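Long-range contacts in oxidoreductase, FMN-binding (Shewanella oneidensis, PDB 2GQ8), which binds FMN and is probably an NAD(P)H-linked oxidoreductase, of the kind thought to act on CH-CH groups of its substrates: residues 99-104 and 176-181; 182-187 and 233-238; 270-275 and 299-304. All coordinates share one frame; numbering follows the deposited sequence.

Contact 1 (99-104 and 176-181); sequences AQLWHV and DGIELH. With FMN (flavin mononucleotide), chain E; AC6 (p-hydroxyacetophenone), chain D.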
loop_
_atom_site.group_PDB
_atom_site.type_symbol
_atom_site.label_atom_id
_atom_site.label_comp_id
_atom_site.label_asym_id
_atom_site.label_seq_id
_atom_site.Cartn_x
_atom_site.Cartn_y
_atom_site.Cartn_z
ATOM N N ALA A 99 -7.864 -4.218 -1.038
ATOM C CA ALA A 99 -6.972 -4.206 -2.195
ATOM C C ALA A 99 -6.236 -2.871 -2.256
ATOM O O ALA A 99 -6.871 -1.821 -2.192
ATOM C CB ALA A 99 -7.779 -4.405 -3.478
ATOM N N GLN A 100 -4.908 -2.893 -2.378
ATOM C CA GLN A 100 -4.190 -1.621 -2.463
ATOM C C GLN A 100 -4.124 -1.189 -3.920
ATOM O O GLN A 100 -3.362 -1.751 -4.713
ATOM C CB GLN A 100 -2.761 -1.706 -1.907
ATOM C CG GLN A 100 -2.091 -0.318 -1.932
ATOM C CD GLN A 100 -0.631 -0.321 -1.538
ATOM O OE1 GLN A 100 0.202 -0.952 -2.193
ATOM N NE2 GLN A 100 -0.310 0.403 -0.467
ATOM N N LEU A 101 -4.925 -0.184 -4.264
ATOM C CA LEU A 101 -4.970 0.335 -5.635
ATOM C C LEU A 101 -3.708 1.133 -5.895
ATOM O O LEU A 101 -3.419 2.116 -5.212
ATOM C CB LEU A 101 -6.211 1.197 -5.821
ATOM C CG LEU A 101 -7.505 0.452 -5.474
ATOM C CD1 LEU A 101 -8.697 1.324 -5.843
ATOM C CD2 LEU A 101 -7.564 -0.887 -6.209
ATOM N N TRP A 102 -2.990 0.725 -6.930
ATOM C CA TRP A 102 -1.687 1.290 -7.235
ATOM C C TRP A 102 -1.456 1.967 -8.576
ATOM O O TRP A 102 -1.872 1.462 -9.618
ATOM C CB TRP A 102 -0.694 0.133 -7.111
ATOM C CG TRP A 102 0.744 0.452 -6.870
ATOM C CD1 TRP A 102 1.287 1.634 -6.434
ATOM C CD2 TRP A 102 1.821 -0.489 -6.924
ATOM N NE1 TRP A 102 2.637 1.476 -6.206
ATOM C CE2 TRP A 102 2.989 0.180 -6.500
ATOM C CE3 TRP A 102 1.909 -1.843 -7.287
ATOM C CZ2 TRP A 102 4.234 -0.458 -6.419
ATOM C CZ3 TRP A 102 3.143 -2.481 -7.209
ATOM C CH2 TRP A 102 4.294 -1.787 -6.776
ATOM N N HIS A 103 -0.794 3.121 -8.536
ATOM C CA HIS A 103 -0.347 3.780 -9.756
ATOM C C HIS A 103 1.023 4.287 -9.339
ATOM O O HIS A 103 1.131 5.109 -8.428
ATOM C CB HIS A 103 -1.224 4.949 -10.204
ATOM C CG HIS A 103 -0.926 5.378 -11.607
ATOM N ND1 HIS A 103 0.352 5.681 -12.027
ATOM C CD2 HIS A 103 -1.718 5.484 -12.702
ATOM C CE1 HIS A 103 0.337 5.950 -13.321
ATOM N NE2 HIS A 103 -0.906 5.837 -13.754
ATOM N N VAL A 104 2.065 3.778 -9.987
ATOM C CA VAL A 104 3.436 4.138 -9.638
ATOM C C VAL A 104 3.930 5.458 -10.196
ATOM O O VAL A 104 4.970 5.951 -9.771
ATOM C CB VAL A 104 4.437 3.044 -10.093
ATOM C CG1 VAL A 104 4.067 1.701 -9.466
ATOM C CG2 VAL A 104 4.446 2.944 -11.611
ATOM N N ASP A 176 -13.000 -6.477 0.800
ATOM C CA ASP A 176 -13.838 -5.790 1.773
ATOM C C ASP A 176 -13.708 -4.281 1.652
ATOM O O ASP A 176 -14.529 -3.528 2.181
ATOM C CB ASP A 176 -13.447 -6.235 3.174
ATOM C CG ASP A 176 -13.690 -7.707 3.380
ATOM O OD1 ASP A 176 -14.877 -8.110 3.351
ATOM O OD2 ASP A 176 -12.712 -8.459 3.545
ATOM N N GLY A 177 -12.673 -3.846 0.951
ATOM C CA GLY A 177 -12.454 -2.425 0.759
ATOM C C GLY A 177 -11.195 -2.232 -0.052
ATOM O O GLY A 177 -10.613 -3.211 -0.534
ATOM N N ILE A 178 -10.777 -0.982 -0.215
ATOM C CA ILE A 178 -9.544 -0.698 -0.947
ATOM C C ILE A 178 -8.674 0.267 -0.164
ATOM O O ILE A 178 -9.167 1.021 0.669
ATOM C CB ILE A 178 -9.809 -0.074 -2.355
ATOM C CG1 ILE A 178 -10.509 1.291 -2.242
ATOM C CG2 ILE A 178 -10.646 -1.039 -3.185
ATOM C CD1 ILE A 178 -9.556 2.503 -2.130
ATOM N N GLU A 179 -7.369 0.204 -0.415
ATOM C CA GLU A 179 -6.434 1.132 0.203
ATOM C C GLU A 179 -5.788 1.906 -0.934
ATOM O O GLU A 179 -5.202 1.317 -1.847
ATOM C CB GLU A 179 -5.336 0.418 0.994
ATOM C CG GLU A 179 -4.362 1.416 1.636
ATOM C CD GLU A 179 -3.224 0.745 2.364
ATOM O OE1 GLU A 179 -2.127 0.649 1.777
ATOM O OE2 GLU A 179 -3.436 0.312 3.515
ATOM N N LEU A 180 -5.906 3.224 -0.900
ATOM C CA LEU A 180 -5.289 4.024 -1.944
ATOM C C LEU A 180 -3.812 4.200 -1.628
ATOM O O LEU A 180 -3.463 4.748 -0.579
ATOM C CB LEU A 180 -5.966 5.394 -2.028
ATOM C CG LEU A 180 -5.280 6.393 -2.967
ATOM C CD1 LEU A 180 -5.334 5.881 -4.398
ATOM C CD2 LEU A 180 -5.986 7.749 -2.845
ATOM N N HIS A 181 -2.942 3.726 -2.517
ATOM C CA HIS A 181 -1.514 3.901 -2.282
ATOM C C HIS A 181 -1.153 5.333 -2.670
ATOM O O HIS A 181 -1.039 5.651 -3.857
ATOM C CB HIS A 181 -0.689 2.936 -3.136
ATOM C CG HIS A 181 0.723 2.779 -2.667
ATOM N ND1 HIS A 181 1.323 3.673 -1.808
ATOM C CD2 HIS A 181 1.643 1.816 -2.914
ATOM C CE1 HIS A 181 2.553 3.267 -1.543
ATOM N NE2 HIS A 181 2.772 2.143 -2.201
HETATM N N1 FMN E . 4.211 -0.885 0.729
HETATM C C2 FMN E . 3.050 -0.532 0.001
HETATM O O2 FMN E . 2.367 0.394 0.297
HETATM N N3 FMN E . 2.775 -1.289 -1.175
HETATM C C4 FMN E . 3.311 -2.495 -1.448
HETATM O O4 FMN E . 3.169 -3.118 -2.683
HETATM C C4A FMN E . 4.668 -2.825 -0.813
HETATM N N5 FMN E . 5.539 -3.762 -1.283
HETATM C C5A FMN E . 6.504 -4.189 -0.415
HETATM C C6 FMN E . 7.303 -5.394 -0.905
HETATM C C7 FMN E . 8.281 -5.922 0.019
HETATM C C7M FMN E . 8.850 -7.295 -0.298
HETATM C C8 FMN E . 8.440 -5.462 1.369
HETATM C C8M FMN E . 9.405 -5.853 2.520
HETATM C C9 FMN E . 7.810 -4.240 1.762
HETATM C C9A FMN E . 6.813 -3.516 0.856
HETATM N N10 FMN E . 5.947 -2.411 1.191
HETATM C C10 FMN E . 4.881 -1.988 0.422
HETATM C "C1'" FMN E . 6.174 -1.674 2.449
HETATM C "C2'" FMN E . 5.483 -2.437 3.581
HETATM O "O2'" FMN E . 4.063 -2.395 3.480
HETATM C "C3'" FMN E . 5.909 -1.884 4.952
HETATM O "O3'" FMN E . 5.425 -0.525 5.112
HETATM C "C4'" FMN E . 7.392 -1.930 5.249
HETATM O "O4'" FMN E . 7.938 -3.234 4.922
HETATM C "C5'" FMN E . 7.802 -1.521 6.645
HETATM O "O5'" FMN E . 7.301 -2.452 7.620
HETATM P P FMN E . 8.233 -3.601 8.234
HETATM O O1P FMN E . 8.544 -4.580 7.151
HETATM O O2P FMN E . 9.447 -2.952 8.832
HETATM O O3P FMN E . 7.329 -4.208 9.351
HETATM C C1 AC6 D . 5.893 0.156 -2.163
HETATM C C2 AC6 D . 7.178 -0.091 -1.324
HETATM C C3 AC6 D . 7.960 -1.115 -1.868
HETATM C C4 AC6 D . 7.715 -1.805 -3.074
HETATM C C5 AC6 D . 6.501 -1.531 -3.732
HETATM C C6 AC6 D . 5.563 -0.581 -3.309
HETATM O O1 AC6 D . 5.129 1.062 -1.531
HETATM O O2 AC6 D . 9.756 -2.936 -3.071
HETATM C C7 AC6 D . 8.556 -2.718 -3.789
HETATM C C8 AC6 D . 8.562 -3.487 -5.110
HETATM O O HOH W 1 -2.030 4.355 -5.976
HETATM O O HOH W 2 0.082 6.574 -6.265
#
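Gln100 and Glu179 face each other across neighbouring parallel strands of an FMN-binding TIM barrel, and around them the pairing of 99-104 with 176-181 is tight. Backbone bonds alternate from Ala99 N to Gly177 O at one end to His181 N to Leu101 O at the other, the shortest being Glu179 N to Ala99 O at 2.7 Å. On one face of the sheet Leu101 CG rests on Ile178 CB at 3.9 Å, the two side chains crossing at about a right angle, with helices 153-172 and 212-225 behind them. On the other face the extended Gln100 side chain, CG anti to the backbone N (chi1 -176°), brings its amide to the flavin edge: NE2 gives an almost straight bond to FMN O2 (2.8 Å, 175°) and OE1 accepts from FMN N3. NE2 also meets Glu179 OE1 end-on at 2.9 Å, while Glu179 OE2 is held by Tyr266 and His268. Towards the C-terminal ends the strands spread, the CA atoms of Trp102 and His181 standing 5.6 Å apart. Their rings are near parallel but slid apart, barely overlapping (Trp102 five-membered ring to His181, centroids 4.8 Å). Ordered water enters this looser end, joining Leu101 O to His181 O. The His181 ring lies 22° from parallel to the Gln100 amide, and its NE2 meets the p-hydroxyacetophenone O1 at 2.7 Å.

Contact 2 (182-187 and 233-238); sequences AANGYL and RLAPLT. With FMN (flavin mononucleotide), chain E; AC6 (p-hydroxyacetophenone), chain D.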
loop_
_atom_site.group_PDB
_atom_site.type_symbol
_atom_site.label_atom_id
_atom_site.label_comp_id
_atom_site.label_asym_id
_atom_site.label_seq_id
_atom_site.Cartn_x
_atom_site.Cartn_y
_atom_site.Cartn_z
ATOM N N ALA A 182 -1.005 6.199 -1.672
ATOM C CA ALA A 182 -0.636 7.591 -1.910
ATOM C C ALA A 182 0.693 7.809 -1.207
ATOM O O ALA A 182 1.061 8.932 -0.853
ATOM C CB ALA A 182 -1.699 8.524 -1.333
ATOM N N ALA A 183 1.422 6.716 -1.023
ATOM C CA ALA A 183 2.690 6.778 -0.317
ATOM C C ALA A 183 3.878 6.315 -1.146
ATOM O O ALA A 183 3.806 6.167 -2.371
ATOM C CB ALA A 183 2.594 5.928 0.972
ATOM N N ASN A 184 4.977 6.119 -0.431
ATOM C CA ASN A 184 6.249 5.637 -0.943
ATOM C C ASN A 184 6.727 6.109 -2.302
ATOM O O ASN A 184 7.291 5.342 -3.079
ATOM C CB ASN A 184 6.262 4.115 -0.858
ATOM C CG ASN A 184 6.013 3.633 0.558
ATOM O OD1 ASN A 184 6.225 4.380 1.514
ATOM N ND2 ASN A 184 5.580 2.391 0.705
ATOM N N GLY A 185 6.506 7.393 -2.555
ATOM C CA GLY A 185 6.967 8.021 -3.778
ATOM C C GLY A 185 6.242 7.693 -5.057
ATOM O O GLY A 185 6.746 7.998 -6.137
ATOM N N TYR A 186 5.068 7.081 -4.969
ATOM C CA TYR A 186 4.359 6.758 -6.190
ATOM C C TYR A 186 3.536 7.920 -6.746
ATOM O O TYR A 186 3.708 9.052 -6.293
ATOM C CB TYR A 186 3.580 5.458 -5.995
ATOM C CG TYR A 186 4.562 4.324 -5.779
ATOM C CD1 TYR A 186 4.669 3.687 -4.543
ATOM C CD2 TYR A 186 5.453 3.948 -6.789
ATOM C CE1 TYR A 186 5.639 2.717 -4.316
ATOM C CE2 TYR A 186 6.429 2.974 -6.571
ATOM C CZ TYR A 186 6.518 2.361 -5.326
ATOM O OH TYR A 186 7.505 1.422 -5.088
ATOM N N LEU A 187 2.667 7.672 -7.724
ATOM C CA LEU A 187 1.949 8.777 -8.373
ATOM C C LEU A 187 1.339 9.873 -7.513
ATOM O O LEU A 187 1.681 11.044 -7.678
ATOM C CB LEU A 187 0.872 8.255 -9.334
ATOM C CG LEU A 187 0.209 9.392 -10.138
ATOM C CD1 LEU A 187 1.270 10.156 -10.928
ATOM C CD2 LEU A 187 -0.852 8.829 -11.070
ATOM N N ARG A 233 -3.078 5.255 2.203
ATOM C CA ARG A 233 -1.734 5.135 2.772
ATOM C C ARG A 233 -0.880 6.344 2.405
ATOM O O ARG A 233 -0.856 6.760 1.246
ATOM C CB ARG A 233 -1.033 3.859 2.284
ATOM C CG ARG A 233 0.191 3.521 3.136
ATOM C CD ARG A 233 0.807 2.160 2.822
ATOM N NE ARG A 233 1.357 1.555 4.038
ATOM C CZ ARG A 233 2.383 0.707 4.088
ATOM N NH1 ARG A 233 3.022 0.337 2.987
ATOM N NH2 ARG A 233 2.759 0.207 5.260
ATOM N N LEU A 234 -0.198 6.909 3.403
ATOM C CA LEU A 234 0.678 8.067 3.209
ATOM C C LEU A 234 2.059 7.790 3.793
ATOM O O LEU A 234 2.200 6.951 4.677
ATOM C CB LEU A 234 0.108 9.305 3.906
ATOM C CG LEU A 234 -1.239 9.834 3.425
ATOM C CD1 LEU A 234 -1.673 11.003 4.313
ATOM C CD2 LEU A 234 -1.130 10.267 1.965
ATOM N N ALA A 235 3.069 8.509 3.303
ATOM C CA ALA A 235 4.449 8.367 3.790
ATOM C C ALA A 235 4.959 9.787 4.007
ATOM O O ALA A 235 5.654 10.347 3.163
ATOM C CB ALA A 235 5.300 7.655 2.752
ATOM N N PRO A 236 4.639 10.380 5.163
ATOM C CA PRO A 236 5.069 11.752 5.441
ATOM C C PRO A 236 6.554 12.068 5.431
ATOM O O PRO A 236 6.952 13.108 4.907
ATOM C CB PRO A 236 4.461 12.035 6.818
ATOM C CG PRO A 236 3.276 11.116 6.880
ATOM C CD PRO A 236 3.830 9.854 6.277
ATOM N N LEU A 237 7.366 11.171 5.991
ATOM C CA LEU A 237 8.801 11.426 6.131
ATOM C C LEU A 237 9.809 10.590 5.350
ATOM O O LEU A 237 10.960 11.010 5.190
ATOM C CB LEU A 237 9.154 11.385 7.620
ATOM C CG LEU A 237 8.271 12.293 8.479
ATOM C CD1 LEU A 237 8.564 12.067 9.962
ATOM C CD2 LEU A 237 8.509 13.742 8.092
ATOM N N THR A 238 9.425 9.413 4.872
ATOM C CA THR A 238 10.384 8.626 4.100
ATOM C C THR A 238 10.565 9.292 2.740
ATOM O O THR A 238 9.674 9.994 2.263
ATOM C CB THR A 238 9.907 7.182 3.917
ATOM O OG1 THR A 238 8.580 7.177 3.375
ATOM C CG2 THR A 238 9.924 6.458 5.260
HETATM N N1 FMN E . 4.211 -0.885 0.729
HETATM C C2 FMN E . 3.050 -0.532 0.001
HETATM O O2 FMN E . 2.367 0.394 0.297
HETATM N N3 FMN E . 2.775 -1.289 -1.175
HETATM C C4 FMN E . 3.311 -2.495 -1.448
HETATM O O4 FMN E . 3.169 -3.118 -2.683
HETATM C C4A FMN E . 4.668 -2.825 -0.813
HETATM N N5 FMN E . 5.539 -3.762 -1.283
HETATM C C5A FMN E . 6.504 -4.189 -0.415
HETATM C C6 FMN E . 7.303 -5.394 -0.905
HETATM C C7 FMN E . 8.281 -5.922 0.019
HETATM C C7M FMN E . 8.850 -7.295 -0.298
HETATM C C8 FMN E . 8.440 -5.462 1.369
HETATM C C8M FMN E . 9.405 -5.853 2.520
HETATM C C9 FMN E . 7.810 -4.240 1.762
HETATM C C9A FMN E . 6.813 -3.516 0.856
HETATM N N10 FMN E . 5.947 -2.411 1.191
HETATM C C10 FMN E . 4.881 -1.988 0.422
HETATM C "C1'" FMN E . 6.174 -1.674 2.449
HETATM C "C2'" FMN E . 5.483 -2.437 3.581
HETATM O "O2'" FMN E . 4.063 -2.395 3.480
HETATM C "C3'" FMN E . 5.909 -1.884 4.952
HETATM O "O3'" FMN E . 5.425 -0.525 5.112
HETATM C "C4'" FMN E . 7.392 -1.930 5.249
HETATM O "O4'" FMN E . 7.938 -3.234 4.922
HETATM C "C5'" FMN E . 7.802 -1.521 6.645
HETATM O "O5'" FMN E . 7.301 -2.452 7.620
HETATM P P FMN E . 8.233 -3.601 8.234
HETATM O O1P FMN E . 8.544 -4.580 7.151
HETATM O O2P FMN E . 9.447 -2.952 8.832
HETATM O O3P FMN E . 7.329 -4.208 9.351
HETATM C C1 AC6 D . 5.893 0.156 -2.163
HETATM C C2 AC6 D . 7.178 -0.091 -1.324
HETATM C C3 AC6 D . 7.960 -1.115 -1.868
HETATM C C4 AC6 D . 7.715 -1.805 -3.074
HETATM C C5 AC6 D . 6.501 -1.531 -3.732
HETATM C C6 AC6 D . 5.563 -0.581 -3.309
HETATM O O1 AC6 D . 5.129 1.062 -1.531
HETATM O O2 AC6 D . 9.756 -2.936 -3.071
HETATM C C7 AC6 D . 8.556 -2.718 -3.789
HETATM C C8 AC6 D . 8.562 -3.487 -5.110
HETATM O O HOH W 3 2.647 10.147 1.108
HETATM O O HOH W 4 7.406 4.870 3.824
#
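Asn184 sets its CG anti to its own carbonyl carbon (chi1 -57°), which brings OD1 back to Ala235 CB across the contact and sends ND2 toward the bound p-hydroxyacetophenone. Arg233 takes the other course, with CG anti to the backbone N (chi1 -165°), so that CG packs on Ala183 CB at 4.0 Å before a bend at the third torsion turns the guanidinium to the flavin.

Here the loop following strand 177-181 meets the end of strand 230-234, its neighbour in the TIM barrel, at the end that carries the flavin site. The backbones are joined where Ala182 N donates to Arg233 O at 3.0 Å. Ala183 CB fits against Ala235 CB at 3.7 Å, and Ala182 CB meets the CD2 branch of Leu234. A type I' turn from Ala183 to Tyr186, closed by Tyr186 N to Ala183 O, shapes the loop that presents Asn184. Two waters complete the seam: one links Ala182 O to Ala235 N, and another donates to Asn184 OD1 while accepting from Thr238 OG1.

ND2 of Asn184 points almost straight at the p-hydroxyacetophenone O1 (2.6 Å, 172°), so water and ligand together hold the amide's rotation. Arg233 NH1 donates to FMN O2 at 2.8 Å and to FMN O2', while NH2 donates to FMN O3' at 2.8 Å. FMN N1 lies in the guanidinium plane, at its edge. A cation placed beside N1 and O2 would be expected to stabilise negative charge on the reduced flavin, and the short hydrogen bond from the Asn184 amide may favour phenolate character in the ligand.

Contact 3 (270-275 and 299-304); sequences AEVDWD and AGRYNA. With FMN (flavin mononucleotide), chain E; AC6 (p-hydroxyacetophenone), chain D.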
loop_
_atom_site.group_PDB
_atom_site.type_symbol
_atom_site.label_atom_id
_atom_site.label_comp_id
_atom_site.label_asym_id
_atom_site.label_seq_id
_atom_site.Cartn_x
_atom_site.Cartn_y
_atom_site.Cartn_z
ATOM N N ALA A 270 3.017 4.814 6.401
ATOM C CA ALA A 270 4.189 3.979 6.127
ATOM C C ALA A 270 5.343 4.746 6.768
ATOM O O ALA A 270 5.860 5.715 6.208
ATOM C CB ALA A 270 4.401 3.836 4.623
ATOM N N GLU A 271 5.727 4.294 7.956
ATOM C CA GLU A 271 6.747 4.936 8.780
ATOM C C GLU A 271 8.191 4.627 8.410
ATOM O O GLU A 271 9.106 5.401 8.703
ATOM C CB GLU A 271 6.481 4.540 10.227
ATOM C CG GLU A 271 7.071 5.448 11.260
ATOM C CD GLU A 271 6.634 5.067 12.657
ATOM O OE1 GLU A 271 5.583 4.392 12.793
ATOM O OE2 GLU A 271 7.339 5.448 13.616
ATOM N N VAL A 272 8.379 3.479 7.790
ATOM C CA VAL A 272 9.690 3.031 7.358
ATOM C C VAL A 272 9.509 2.409 5.984
ATOM O O VAL A 272 8.481 1.793 5.707
ATOM C CB VAL A 272 10.250 1.942 8.318
ATOM C CG1 VAL A 272 11.563 1.369 7.771
ATOM C CG2 VAL A 272 10.463 2.529 9.710
ATOM N N ASP A 273 10.487 2.609 5.108
ATOM C CA ASP A 273 10.449 1.980 3.800
ATOM C C ASP A 273 11.834 1.358 3.680
ATOM O O ASP A 273 12.823 2.073 3.530
ATOM C CB ASP A 273 10.219 3.000 2.688
ATOM C CG ASP A 273 9.690 2.353 1.420
ATOM O OD1 ASP A 273 9.908 2.919 0.331
ATOM O OD2 ASP A 273 9.040 1.280 1.520
ATOM N N TRP A 274 11.895 0.032 3.775
ATOM C CA TRP A 274 13.156 -0.707 3.725
ATOM C C TRP A 274 14.060 -0.242 4.864
ATOM O O TRP A 274 13.770 -0.528 6.023
ATOM C CB TRP A 274 13.833 -0.526 2.362
ATOM C CG TRP A 274 13.035 -1.156 1.260
ATOM C CD1 TRP A 274 12.297 -0.514 0.310
ATOM C CD2 TRP A 274 12.861 -2.560 1.023
ATOM N NE1 TRP A 274 11.672 -1.429 -0.507
ATOM C CE2 TRP A 274 12.002 -2.692 -0.090
ATOM C CE3 TRP A 274 13.348 -3.718 1.645
ATOM C CZ2 TRP A 274 11.621 -3.941 -0.599
ATOM C CZ3 TRP A 274 12.969 -4.957 1.139
ATOM C CH2 TRP A 274 12.113 -5.057 0.027
ATOM N N ASP A 275 15.148 0.463 4.555
ATOM C CA ASP A 275 16.030 0.952 5.610
ATOM C C ASP A 275 15.891 2.455 5.846
ATOM O O ASP A 275 16.630 3.036 6.642
ATOM C CB ASP A 275 17.492 0.616 5.302
ATOM C CG ASP A 275 17.782 -0.869 5.412
ATOM O OD1 ASP A 275 17.327 -1.497 6.394
ATOM O OD2 ASP A 275 18.474 -1.404 4.521
ATOM N N ALA A 299 2.973 1.303 10.153
ATOM C CA ALA A 299 3.799 0.141 9.834
ATOM C C ALA A 299 5.224 0.629 9.621
ATOM O O ALA A 299 5.433 1.716 9.072
ATOM C CB ALA A 299 3.285 -0.572 8.577
ATOM N N GLY A 300 6.197 -0.166 10.064
ATOM C CA GLY A 300 7.594 0.213 9.896
ATOM C C GLY A 300 8.450 -0.126 11.104
ATOM O O GLY A 300 8.479 0.615 12.100
ATOM N N ARG A 301 9.152 -1.253 11.000
ATOM C CA ARG A 301 10.033 -1.745 12.052
ATOM C C ARG A 301 9.405 -1.904 13.423
ATOM O O ARG A 301 10.075 -1.713 14.442
ATOM C CB ARG A 301 11.270 -0.852 12.172
ATOM C CG ARG A 301 12.178 -0.881 10.951
ATOM C CD ARG A 301 12.681 -2.290 10.655
ATOM N NE ARG A 301 13.793 -2.269 9.706
ATOM C CZ ARG A 301 14.238 -3.328 9.036
ATOM N NH1 ARG A 301 13.665 -4.515 9.196
ATOM N NH2 ARG A 301 15.272 -3.197 8.211
ATOM N N TYR A 302 8.122 -2.246 13.470
ATOM C CA TYR A 302 7.494 -2.472 14.767
ATOM C C TYR A 302 7.753 -3.890 15.252
ATOM O O TYR A 302 7.851 -4.821 14.455
ATOM C CB TYR A 302 5.973 -2.278 14.674
ATOM C CG TYR A 302 5.563 -0.841 14.728
ATOM C CD1 TYR A 302 5.302 -0.223 15.951
ATOM C CD2 TYR A 302 5.509 -0.068 13.563
ATOM C CE1 TYR A 302 5.006 1.116 16.020
ATOM C CE2 TYR A 302 5.217 1.282 13.625
ATOM C CZ TYR A 302 4.972 1.867 14.860
ATOM O OH TYR A 302 4.732 3.209 14.946
ATOM N N ASN A 303 7.907 -4.042 16.565
ATOM C CA ASN A 303 8.021 -5.367 17.168
ATOM C C ASN A 303 6.822 -5.400 18.132
ATOM O O ASN A 303 6.062 -4.418 18.203
ATOM C CB ASN A 303 9.350 -5.574 17.915
ATOM C CG ASN A 303 9.638 -4.500 18.941
ATOM O OD1 ASN A 303 8.740 -3.835 19.431
ATOM N ND2 ASN A 303 10.913 -4.342 19.288
ATOM N N ALA A 304 6.637 -6.497 18.858
ATOM C CA ALA A 304 5.498 -6.601 19.781
ATOM C C ALA A 304 5.435 -5.483 20.823
ATOM O O ALA A 304 4.372 -4.918 21.079
ATOM C CB ALA A 304 5.520 -7.952 20.481
HETATM N N1 FMN E . 4.211 -0.885 0.729
HETATM C C2 FMN E . 3.050 -0.532 0.001
HETATM O O2 FMN E . 2.367 0.394 0.297
HETATM N N3 FMN E . 2.775 -1.289 -1.175
HETATM C C4 FMN E . 3.311 -2.495 -1.448
HETATM O O4 FMN E . 3.169 -3.118 -2.683
HETATM C C4A FMN E . 4.668 -2.825 -0.813
HETATM N N5 FMN E . 5.539 -3.762 -1.283
HETATM C C5A FMN E . 6.504 -4.189 -0.415
HETATM C C6 FMN E . 7.303 -5.394 -0.905
HETATM C C7 FMN E . 8.281 -5.922 0.019
HETATM C C7M FMN E . 8.850 -7.295 -0.298
HETATM C C8 FMN E . 8.440 -5.462 1.369
HETATM C C8M FMN E . 9.405 -5.853 2.520
HETATM C C9 FMN E . 7.810 -4.240 1.762
HETATM C C9A FMN E . 6.813 -3.516 0.856
HETATM N N10 FMN E . 5.947 -2.411 1.191
HETATM C C10 FMN E . 4.881 -1.988 0.422
HETATM C "C1'" FMN E . 6.174 -1.674 2.449
HETATM C "C2'" FMN E . 5.483 -2.437 3.581
HETATM O "O2'" FMN E . 4.063 -2.395 3.480
HETATM C "C3'" FMN E . 5.909 -1.884 4.952
HETATM O "O3'" FMN E . 5.425 -0.525 5.112
HETATM C "C4'" FMN E . 7.392 -1.930 5.249
HETATM O "O4'" FMN E . 7.938 -3.234 4.922
HETATM C "C5'" FMN E . 7.802 -1.521 6.645
HETATM O "O5'" FMN E . 7.301 -2.452 7.620
HETATM P P FMN E . 8.233 -3.601 8.234
HETATM O O1P FMN E . 8.544 -4.580 7.151
HETATM O O2P FMN E . 9.447 -2.952 8.832
HETATM O O3P FMN E . 7.329 -4.208 9.351
HETATM C C1 AC6 D . 5.893 0.156 -2.163
HETATM C C2 AC6 D . 7.178 -0.091 -1.324
HETATM C C3 AC6 D . 7.960 -1.115 -1.868
HETATM C C4 AC6 D . 7.715 -1.805 -3.074
HETATM C C5 AC6 D . 6.501 -1.531 -3.732
HETATM C C6 AC6 D . 5.563 -0.581 -3.309
HETATM O O1 AC6 D . 5.129 1.062 -1.531
HETATM O O2 AC6 D . 9.756 -2.936 -3.071
HETATM C C7 AC6 D . 8.556 -2.718 -3.789
HETATM C C8 AC6 D . 8.562 -3.487 -5.110
#
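Glu271 OE1 receives the hydroxyl of Tyr302 on its syn lone pair, at 2.6 Å from Tyr302 OH, with the carboxylate turned 70° from the ring. The same glutamate is tied through its backbone, where Glu271 N meets Ala299 O at 2.8 Å, nearly along the C=O axis. Next to it Val272 CB presses on Gly300 CA at 3.5 Å, at a point where the backbone takes a positive phi (140°) that glycine readily adopts. Val272 N itself is buried without a partner.

Beyond this first shell, Arg301 N donates to the phosphate oxygen FMN O2P at 2.8 Å; FMN is also held by the backbone N of Gly322 and Arg323. The Arg301 side chain bends at its second torsion (chi2 -59°) and lies across Val272, CG to CG1 3.9 Å. Its NH2 then reaches Asp275 OD1 at 3.2 Å in a salt bridge whose hydrogen bond is weak. Trp274, in the same loop as Asp275, brings the edge of its ring to the ligand, CZ2 lying 3.3 Å from O2 of p-hydroxyacetophenone.

Further out, Lys285 forms a salt bridge with Glu271 OE2, linking this pair to helix 282-291. The two segments follow the adjacent parallel strands 266-270 and 295-299 of the barrel, and the second leads through Asn303, the N-cap residue, into helix 304-312.

The three contacts follow one another in strand order around the barrel, reaching its C-terminal end. Contacts 1 and 2 have centres about 13 Å apart and are joined directly, with Leu180 O 2.9 Å from Arg233 N in a probable hydrogen bond. Contacts 2 and 3, also about 13 Å apart between centres, meet in the same way through Leu234 O and Ala270 N. Contacts 1 and 3, about 19 Å apart between centres, do not touch, yet a single FMN spans them: contact 1 holds the pyrimidine edge, contact 2 reaches from there to the ribityl chain, and contact 3 takes the phosphate. The aromatic ligand likewise touches all three, its phenolic oxygen shared by contacts 1 and 2.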